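Local coordinates for sugar ABC transporter, periplasmic sugar-binding protein (Caulobacter crescentus, PDB 4IRX), which binds myo-inositol in the periplasm and probably delivers it to an ABC transporter for uptake into the cell, at residues Gly131-Val136 with Arg191-Asp196; Asp196-Leu201 with Ala221-Ile226; Ala35-Lys40 with Ala258-Val263. All blocks are in the same frame, centred on the assembly; numbering follows the deposited sequence.

The three contacts illustrate how segments near and distant in sequence tie together a two-sheet periplasmic binding protein. Contacts 1 and 2 come in series along the chain, share D196 and both reach the four-strand parallel sheet, their centres about 9 Å apart. Strands 132-138 and 197-200 are neighbours there, V135 N and O probably hydrogen-bonding to V197 O and L199 N. Contact 3 lies beside the seven-strand sheet, across the chain's centre, about 46 Å from contact 1 and about 39 Å from contact 2, between centres. Its segments bracket both others: the chain builds the four-strand sheet before returning to the first. Contact 2's first segment ends at L201, which lines the inositol pocket.

Contact 1 (Gly131-Val136 with Arg191-Asp196); sequences GARVVV and RDTPPD
R133 meets T193, P195 and D196 where the loop after helix 176-189 reaches strand 132-138 nearly at right angles in direction, just before strand 197-200 begins; the two strands are neighbours in the four-strand parallel sheet of this periplasmic binding protein fold. Two bonds set the pair, one backbone to backbone, one from backbone to carboxylate: D196 N gives a hydrogen bond of 2.8 Å to R133 O, while R133 N gives a nearly straight one (174°) to D196 OD2, 2.9 Å away, using the anti lone pair of that oxygen. D196 thus receives and returns a bond at one residue and so fixes where the loop joins the sheet.

The side chain of R133 then follows the loop backwards. Its CB sits 3.8 Å from D196 OD2, and CG still lies near that oxygen, at 4.2 Å. CG is anti to the carbonyl carbon, and a bend at chi3 (59°) swings NE round to T193, where NE and NH2 both make weak hydrogen bonds, each 3.2 Å long, to the backbone T193 O. The guanidinium is further covered on one face by T193 OG1, which stands above the plane, shifted toward the rim; it lies 3.4 Å from R133 CZ and approaches NH2 at an angle too poor for a bond. P194 O lies near the plane at the edge of the group. Two residues further along the strand the contact is apolar: P195 CB and CG lie against V135 CG2, CB at 3.8 Å.

Contact 2 (Asp196-Leu201 with Ala221-Ile226); sequences DVILCL and AKVKVI
I198 lies between K224 and I226 in a parallel pairing of strands 197-200 and 224-226, whose axes approach to 4.7 Å and diverge by 16°. I198 N donates to K224 O at 2.7 Å, and I198 O accepts from I226 N at 3.0 Å. The same pattern extends at both ends, with K224 N bonded to D196 O and C200 N to I226 O, so four hydrogen bonds set the register. CA-H...O contacts from V197 CA to K224 O and from V225 CA to I198 O supplement them.

On the face that carries L199 and I226, these two side chains lie side by side and point the same way; L199 CD2 touches I226 CB at 3.7 Å. V197 CG1 reaches the same isoleucine more loosely. The other face carries I198 and V225, and I198 CD1 extends back to V223 CG1, 3.8 Å away, both side chains also touching V213 of helix 203-215.

K224 starts with CB 3.6 Å from D196 O, then leads away, touching W123 and Y128; chi4 (-64°) turns NZ back to A221 O, a hydrogen bond of 2.8 Å. An alanine here would probably leave A221 O without its ammonium partner and open a gap beside W123 and Y128. D196, whose OD2 is held by R133 N, uses OD1 to accept from a water that also donates to K222 O.

Helix 203-215 connects the two strands in a beta-alpha-beta unit, the building block of this sheet, and strand 197-200 ends directly before L201, which touches the bound inositol.

Contact 3 (Ala35-Lys40 with Ala258-Val263); sequences AKLGVK and ALRQAV
L37 and V39, in the last turn of helix 21-37 and the residues that follow it, pack against L259 and V263 of helix 251-268 in a purely apolar contact beside the seven-strand sheet. Much of the surrounding is apolar too: V39 and L259 both touch V11 of strand 10-15, and L259 also meets I69 of strand 67-70 as well as L30 and A34 of helix 21-37.

One methyl carries most of the leucine's share. L37 CD1 settles among three partners, 4.0 Å from L259 CG, 4.0 Å from V263 CG2 and 4.0 Å from R260 CG. L37 and L259 slide past each other in opposite directions, whereas V39 and L259 meet tip to tip, V39 CG1 lying 4.0 Å from L259 CD2. The same V39 CG1 is 3.9 Å from V263 CG2, so that this valine methyl touches both helix residues; its chi1 of 67° places it between the backbone N and the carbonyl carbon.

Between the two apolar residues the chain turns at G38, where a Schellman motif ends the helix. G38 N bonds to A35 O at 3.0 Å, and the positive phi of 67° suits a residue without a side chain. The turn brings V39 round to the face that L37 already presents to helix 251-268.

No hydrogen bond crosses between the segments. The join therefore depends on non-directional van der Waals contact of aliphatic carbons, R260 giving its CG while its NE pairs with E33 in a salt bridge.

Contact 1 (Gly131-Val136 with Arg191-Asp196)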
loop_
_atom_site.group_PDB
_atom_site.type_symbol
_atom_site.label_atom_id
_atom_site.label_comp_id
_atom_site.label_asym_id
_atom_site.label_seq_id
_atom_site.Cartn_x
_atom_site.Cartn_y
_atom_site.Cartn_z
ATOM N N GLY A 131 12.082 25.125 7.204
ATOM C CA GLY A 131 10.836 25.040 6.460
ATOM C C GLY A 131 11.040 24.516 5.045
ATOM O O GLY A 131 12.164 24.413 4.554
ATOM N N ALA A 132 9.937 24.172 4.389
ATOM C CA ALA A 132 9.982 23.605 3.046
ATOM C C ALA A 132 8.636 23.696 2.410
ATOM O O ALA A 132 7.618 23.771 3.103
ATOM C CB ALA A 132 10.414 22.182 3.091
ATOM N N ARG A 133 8.634 23.695 1.081
ATOM C CA ARG A 133 7.403 23.611 0.286
ATOM C C ARG A 133 7.222 22.176 -0.178
ATOM O O ARG A 133 8.115 21.628 -0.847
ATOM C CB ARG A 133 7.496 24.529 -0.936
ATOM C CG ARG A 133 7.506 25.981 -0.572
ATOM C CD ARG A 133 7.878 26.873 -1.753
ATOM N NE ARG A 133 6.950 26.703 -2.862
ATOM C CZ ARG A 133 5.780 27.330 -2.935
ATOM N NH1 ARG A 133 5.422 28.167 -1.968
ATOM N NH2 ARG A 133 4.975 27.136 -3.972
ATOM N N VAL A 134 6.094 21.557 0.204
ATOM C CA VAL A 134 5.845 20.140 0.019
ATOM C C VAL A 134 4.610 19.894 -0.843
ATOM O O VAL A 134 3.562 20.516 -0.652
ATOM C CB VAL A 134 5.638 19.448 1.414
ATOM C CG1 VAL A 134 5.399 17.944 1.272
ATOM C CG2 VAL A 134 6.829 19.717 2.332
ATOM N N VAL A 135 4.741 18.964 -1.785
ATOM C CA VAL A 135 3.612 18.455 -2.564
ATOM C C VAL A 135 3.336 17.040 -2.095
ATOM O O VAL A 135 4.269 16.260 -1.908
ATOM C CB VAL A 135 3.964 18.451 -4.078
ATOM C CG1 VAL A 135 2.890 17.717 -4.908
ATOM C CG2 VAL A 135 4.085 19.872 -4.561
ATOM N N VAL A 136 2.065 16.695 -1.893
ATOM C CA VAL A 136 1.710 15.333 -1.480
ATOM C C VAL A 136 0.874 14.684 -2.578
ATOM O O VAL A 136 -0.134 15.245 -3.011
ATOM C CB VAL A 136 0.966 15.323 -0.102
ATOM C CG1 VAL A 136 0.622 13.867 0.332
ATOM C CG2 VAL A 136 1.804 16.042 0.938
ATOM N N ARG A 191 5.654 27.091 -11.100
ATOM C CA ARG A 191 6.939 27.077 -11.776
ATOM C C ARG A 191 7.885 28.181 -11.332
ATOM O O ARG A 191 9.097 28.056 -11.468
ATOM C CB ARG A 191 6.752 27.039 -13.294
ATOM C CG ARG A 191 6.026 28.227 -13.852
ATOM C CD ARG A 191 5.662 27.973 -15.305
ATOM N NE ARG A 191 6.853 27.697 -16.104
ATOM C CZ ARG A 191 7.407 28.567 -16.942
ATOM N NH1 ARG A 191 6.874 29.774 -17.093
ATOM N NH2 ARG A 191 8.485 28.226 -17.635
ATOM N N ASP A 192 7.337 29.243 -10.763
ATOM C CA ASP A 192 8.174 30.329 -10.280
ATOM C C ASP A 192 8.713 30.020 -8.879
ATOM O O ASP A 192 9.673 30.627 -8.428
ATOM C CB ASP A 192 7.411 31.655 -10.340
ATOM C CG ASP A 192 6.896 31.965 -11.747
ATOM O OD1 ASP A 192 7.732 32.141 -12.661
ATOM O OD2 ASP A 192 5.658 32.020 -11.939
ATOM N N THR A 193 8.078 29.077 -8.189
ATOM C CA THR A 193 8.535 28.659 -6.863
ATOM C C THR A 193 8.352 27.149 -6.703
ATOM O O THR A 193 7.427 26.717 -6.016
ATOM C CB THR A 193 7.775 29.380 -5.712
ATOM O OG1 THR A 193 6.373 29.092 -5.781
ATOM C CG2 THR A 193 7.973 30.886 -5.765
ATOM N N PRO A 194 9.228 26.350 -7.343
ATOM C CA PRO A 194 9.068 24.896 -7.310
ATOM C C PRO A 194 9.138 24.320 -5.905
ATOM O O PRO A 194 9.730 24.931 -5.000
ATOM C CB PRO A 194 10.229 24.372 -8.171
ATOM C CG PRO A 194 11.158 25.497 -8.329
ATOM C CD PRO A 194 10.367 26.756 -8.182
ATOM N N PRO A 195 8.491 23.171 -5.695
ATOM C CA PRO A 195 8.504 22.577 -4.363
ATOM C C PRO A 195 9.883 22.051 -4.021
ATOM O O PRO A 195 10.709 21.713 -4.891
ATOM C CB PRO A 195 7.522 21.403 -4.491
ATOM C CG PRO A 195 7.633 21.011 -5.962
ATOM C CD PRO A 195 7.821 22.312 -6.696
ATOM N N ASP A 196 10.133 21.948 -2.730
ATOM C CA ASP A 196 11.340 21.301 -2.256
ATOM C C ASP A 196 11.236 19.784 -2.263
ATOM O O ASP A 196 12.196 19.078 -2.515
ATOM C CB ASP A 196 11.633 21.755 -0.817
ATOM C CG ASP A 196 11.976 23.210 -0.744
ATOM O OD1 ASP A 196 13.066 23.545 -1.252
ATOM O OD2 ASP A 196 11.179 24.028 -0.210
#

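Contact 2 (Asp196-Leu201 with Ala221-Ile226)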
loop_
_atom_site.group_PDB
_atom_site.type_symbol
_atom_site.label_atom_id
_atom_site.label_comp_id
_atom_site.label_asym_id
_atom_site.label_seq_id
_atom_site.Cartn_x
_atom_site.Cartn_y
_atom_site.Cartn_z
ATOM N N ASP A 196 10.133 21.948 -2.730
ATOM C CA ASP A 196 11.340 21.301 -2.256
ATOM C C ASP A 196 11.236 19.784 -2.263
ATOM O O ASP A 196 12.196 19.078 -2.515
ATOM C CB ASP A 196 11.633 21.755 -0.817
ATOM C CG ASP A 196 11.976 23.210 -0.744
ATOM O OD1 ASP A 196 13.066 23.545 -1.252
ATOM O OD2 ASP A 196 11.179 24.028 -0.210
ATOM N N VAL A 197 10.049 19.280 -1.944
ATOM C CA VAL A 197 9.843 17.859 -1.739
ATOM C C VAL A 197 8.503 17.463 -2.328
ATOM O O VAL A 197 7.516 18.176 -2.168
ATOM C CB VAL A 197 9.836 17.492 -0.236
ATOM C CG1 VAL A 197 9.531 15.971 -0.008
ATOM C CG2 VAL A 197 11.135 17.915 0.425
ATOM N N ILE A 198 8.503 16.350 -3.054
ATOM C CA ILE A 198 7.274 15.696 -3.500
ATOM C C ILE A 198 7.207 14.360 -2.746
ATOM O O ILE A 198 8.000 13.431 -2.988
ATOM C CB ILE A 198 7.285 15.453 -5.029
ATOM C CG1 ILE A 198 7.579 16.757 -5.757
ATOM C CG2 ILE A 198 5.935 14.945 -5.474
ATOM C CD1 ILE A 198 7.696 16.626 -7.269
ATOM N N LEU A 199 6.251 14.268 -1.833
ATOM C CA LEU A 199 6.010 13.040 -1.080
ATOM C C LEU A 199 4.971 12.213 -1.815
ATOM O O LEU A 199 3.815 12.631 -1.953
ATOM C CB LEU A 199 5.497 13.364 0.335
ATOM C CG LEU A 199 6.408 14.092 1.324
ATOM C CD1 LEU A 199 5.763 14.200 2.696
ATOM C CD2 LEU A 199 7.751 13.370 1.456
ATOM N N CYS A 200 5.391 11.057 -2.321
ATOM C CA CYS A 200 4.514 10.194 -3.096
ATOM C C CYS A 200 4.216 8.952 -2.288
ATOM O O CYS A 200 5.134 8.297 -1.784
ATOM C CB CYS A 200 5.192 9.794 -4.398
ATOM S SG CYS A 200 5.552 11.181 -5.460
ATOM N N LEU A 201 2.932 8.621 -2.182
ATOM C CA LEU A 201 2.525 7.571 -1.265
ATOM C C LEU A 201 2.591 6.152 -1.857
ATOM O O LEU A 201 2.134 5.180 -1.247
ATOM C CB LEU A 201 1.168 7.901 -0.632
ATOM C CG LEU A 201 1.236 8.843 0.584
ATOM C CD1 LEU A 201 2.051 10.107 0.394
ATOM C CD2 LEU A 201 -0.169 9.191 1.005
ATOM N N ALA A 221 18.041 17.003 -7.279
ATOM C CA ALA A 221 18.688 17.390 -6.033
ATOM C C ALA A 221 17.949 18.534 -5.307
ATOM O O ALA A 221 17.987 18.625 -4.080
ATOM C CB ALA A 221 20.132 17.786 -6.307
ATOM N N LYS A 222 17.276 19.398 -6.069
ATOM C CA LYS A 222 16.558 20.553 -5.519
ATOM C C LYS A 222 15.064 20.282 -5.322
ATOM O O LYS A 222 14.413 20.875 -4.456
ATOM C CB LYS A 222 16.766 21.778 -6.406
ATOM C CG LYS A 222 18.173 22.367 -6.279
ATOM C CD LYS A 222 18.302 23.682 -7.046
ATOM C CE LYS A 222 17.647 24.833 -6.290
ATOM N NZ LYS A 222 18.474 25.245 -5.114
ATOM N N VAL A 223 14.520 19.419 -6.168
ATOM C CA VAL A 223 13.130 18.980 -6.033
ATOM C C VAL A 223 13.242 17.501 -5.710
ATOM O O VAL A 223 13.440 16.676 -6.595
ATOM C CB VAL A 223 12.331 19.204 -7.327
ATOM C CG1 VAL A 223 10.861 18.773 -7.152
ATOM C CG2 VAL A 223 12.440 20.662 -7.749
ATOM N N LYS A 224 13.099 17.173 -4.429
ATOM C CA LYS A 224 13.338 15.832 -3.928
ATOM C C LYS A 224 12.085 14.987 -3.900
ATOM O O LYS A 224 11.033 15.442 -3.461
ATOM C CB LYS A 224 13.925 15.911 -2.530
ATOM C CG LYS A 224 15.255 16.626 -2.499
ATOM C CD LYS A 224 15.904 16.525 -1.143
ATOM C CE LYS A 224 17.247 17.263 -1.126
ATOM N NZ LYS A 224 18.253 16.652 -2.042
ATOM N N VAL A 225 12.228 13.729 -4.297
ATOM C CA VAL A 225 11.089 12.824 -4.350
ATOM C C VAL A 225 11.273 11.691 -3.351
ATOM O O VAL A 225 12.335 11.083 -3.292
ATOM C CB VAL A 225 10.924 12.232 -5.786
ATOM C CG1 VAL A 225 9.870 11.145 -5.833
ATOM C CG2 VAL A 225 10.590 13.344 -6.795
ATOM N N ILE A 226 10.230 11.435 -2.556
ATOM C CA ILE A 226 10.205 10.352 -1.588
ATOM C C ILE A 226 9.028 9.483 -1.923
ATOM O O ILE A 226 7.944 9.996 -2.242
ATOM C CB ILE A 226 10.018 10.860 -0.146
ATOM C CG1 ILE A 226 11.151 11.785 0.246
ATOM C CG2 ILE A 226 9.990 9.702 0.827
ATOM C CD1 ILE A 226 11.318 11.849 1.728
HETATM O O HOH W 1 14.985 21.744 -1.972
#

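Contact 3 (Ala35-Lys40 with Ala258-Val263)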
loop_
_atom_site.group_PDB
_atom_site.type_symbol
_atom_site.label_atom_id
_atom_site.label_comp_id
_atom_site.label_asym_id
_atom_site.label_seq_id
_atom_site.Cartn_x
_atom_site.Cartn_y
_atom_site.Cartn_z
ATOM N N ALA A 35 2.311 -22.841 -1.379
ATOM C CA ALA A 35 2.931 -24.128 -1.660
ATOM C C ALA A 35 3.517 -24.729 -0.383
ATOM O O ALA A 35 3.209 -25.873 -0.023
ATOM C CB ALA A 35 4.011 -23.976 -2.731
ATOM N N LYS A 36 4.318 -23.943 0.329
ATOM C CA LYS A 36 4.938 -24.414 1.570
ATOM C C LYS A 36 3.944 -24.877 2.620
ATOM O O LYS A 36 4.228 -25.789 3.409
ATOM C CB LYS A 36 5.770 -23.319 2.190
ATOM C CG LYS A 36 7.041 -23.035 1.454
ATOM C CD LYS A 36 7.591 -21.715 1.943
ATOM C CE LYS A 36 9.023 -21.564 1.508
ATOM N NZ LYS A 36 9.448 -20.164 1.717
ATOM N N LEU A 37 2.776 -24.248 2.656
ATOM C CA LEU A 37 1.783 -24.588 3.666
ATOM C C LEU A 37 0.838 -25.699 3.194
ATOM O O LEU A 37 -0.037 -26.110 3.956
ATOM C CB LEU A 37 0.980 -23.344 4.073
ATOM C CG LEU A 37 1.825 -22.275 4.728
ATOM C CD1 LEU A 37 0.947 -21.064 5.046
ATOM C CD2 LEU A 37 2.482 -22.834 5.982
ATOM N N GLY A 38 0.980 -26.137 1.947
ATOM C CA GLY A 38 0.100 -27.154 1.402
ATOM C C GLY A 38 -1.321 -26.678 1.253
ATOM O O GLY A 38 -2.263 -27.454 1.405
ATOM N N VAL A 39 -1.497 -25.396 0.951
ATOM C CA VAL A 39 -2.832 -24.847 0.767
ATOM C C VAL A 39 -3.001 -24.344 -0.654
ATOM O O VAL A 39 -2.107 -23.702 -1.222
ATOM C CB VAL A 39 -3.142 -23.742 1.842
ATOM C CG1 VAL A 39 -2.281 -22.487 1.676
ATOM C CG2 VAL A 39 -4.624 -23.375 1.873
ATOM N N LYS A 40 -4.160 -24.622 -1.246
ATOM C CA LYS A 40 -4.452 -24.052 -2.550
ATOM C C LYS A 40 -4.983 -22.643 -2.358
ATOM O O LYS A 40 -5.857 -22.421 -1.517
ATOM C CB LYS A 40 -5.485 -24.905 -3.302
ATOM C CG LYS A 40 -5.717 -24.428 -4.735
ATOM C CD LYS A 40 -6.683 -25.336 -5.500
ATOM C CE LYS A 40 -6.719 -24.982 -6.986
ATOM N NZ LYS A 40 -7.656 -25.886 -7.747
ATOM N N ALA A 258 -0.885 -13.331 6.946
ATOM C CA ALA A 258 -2.319 -13.574 6.745
ATOM C C ALA A 258 -2.611 -15.025 6.349
ATOM O O ALA A 258 -3.554 -15.631 6.866
ATOM C CB ALA A 258 -2.894 -12.603 5.706
ATOM N N LEU A 259 -1.813 -15.576 5.440
ATOM C CA LEU A 259 -2.031 -16.948 5.014
ATOM C C LEU A 259 -1.751 -17.949 6.126
ATOM O O LEU A 259 -2.472 -18.929 6.257
ATOM C CB LEU A 259 -1.204 -17.267 3.766
ATOM C CG LEU A 259 -1.590 -18.580 3.111
ATOM C CD1 LEU A 259 -3.033 -18.485 2.602
ATOM C CD2 LEU A 259 -0.602 -18.871 1.973
ATOM N N ARG A 260 -0.701 -17.717 6.912
ATOM C CA ARG A 260 -0.396 -18.593 8.056
ATOM C C ARG A 260 -1.533 -18.624 9.058
ATOM O O ARG A 260 -1.917 -19.698 9.531
ATOM C CB ARG A 260 0.920 -18.189 8.729
ATOM C CG ARG A 260 2.153 -18.462 7.897
ATOM C CD ARG A 260 3.321 -17.617 8.373
ATOM N NE ARG A 260 4.433 -17.810 7.461
ATOM C CZ ARG A 260 5.578 -17.159 7.506
ATOM N NH1 ARG A 260 5.792 -16.202 8.405
ATOM N NH2 ARG A 260 6.515 -17.450 6.598
ATOM N N GLN A 261 -2.085 -17.456 9.366
ATOM C CA GLN A 261 -3.264 -17.408 10.217
ATOM C C GLN A 261 -4.443 -18.142 9.587
ATOM O O GLN A 261 -5.139 -18.877 10.276
ATOM C CB GLN A 261 -3.656 -15.960 10.495
ATOM C CG GLN A 261 -2.680 -15.179 11.385
ATOM C CD GLN A 261 -3.361 -13.972 12.000
ATOM O OE1 GLN A 261 -4.532 -14.054 12.382
ATOM N NE2 GLN A 261 -2.667 -12.845 12.061
ATOM N N ALA A 262 -4.663 -17.953 8.290
ATOM C CA ALA A 262 -5.764 -18.649 7.617
ATOM C C ALA A 262 -5.642 -20.170 7.735
ATOM O O ALA A 262 -6.632 -20.855 7.982
ATOM C CB ALA A 262 -5.820 -18.228 6.153
ATOM N N VAL A 263 -4.426 -20.688 7.583
ATOM C CA VAL A 263 -4.216 -22.122 7.623
ATOM C C VAL A 263 -4.438 -22.662 9.041
ATOM O O VAL A 263 -5.045 -23.726 9.229
ATOM C CB VAL A 263 -2.826 -22.486 7.058
ATOM C CG1 VAL A 263 -2.481 -23.930 7.379
ATOM C CG2 VAL A 263 -2.819 -22.227 5.552
#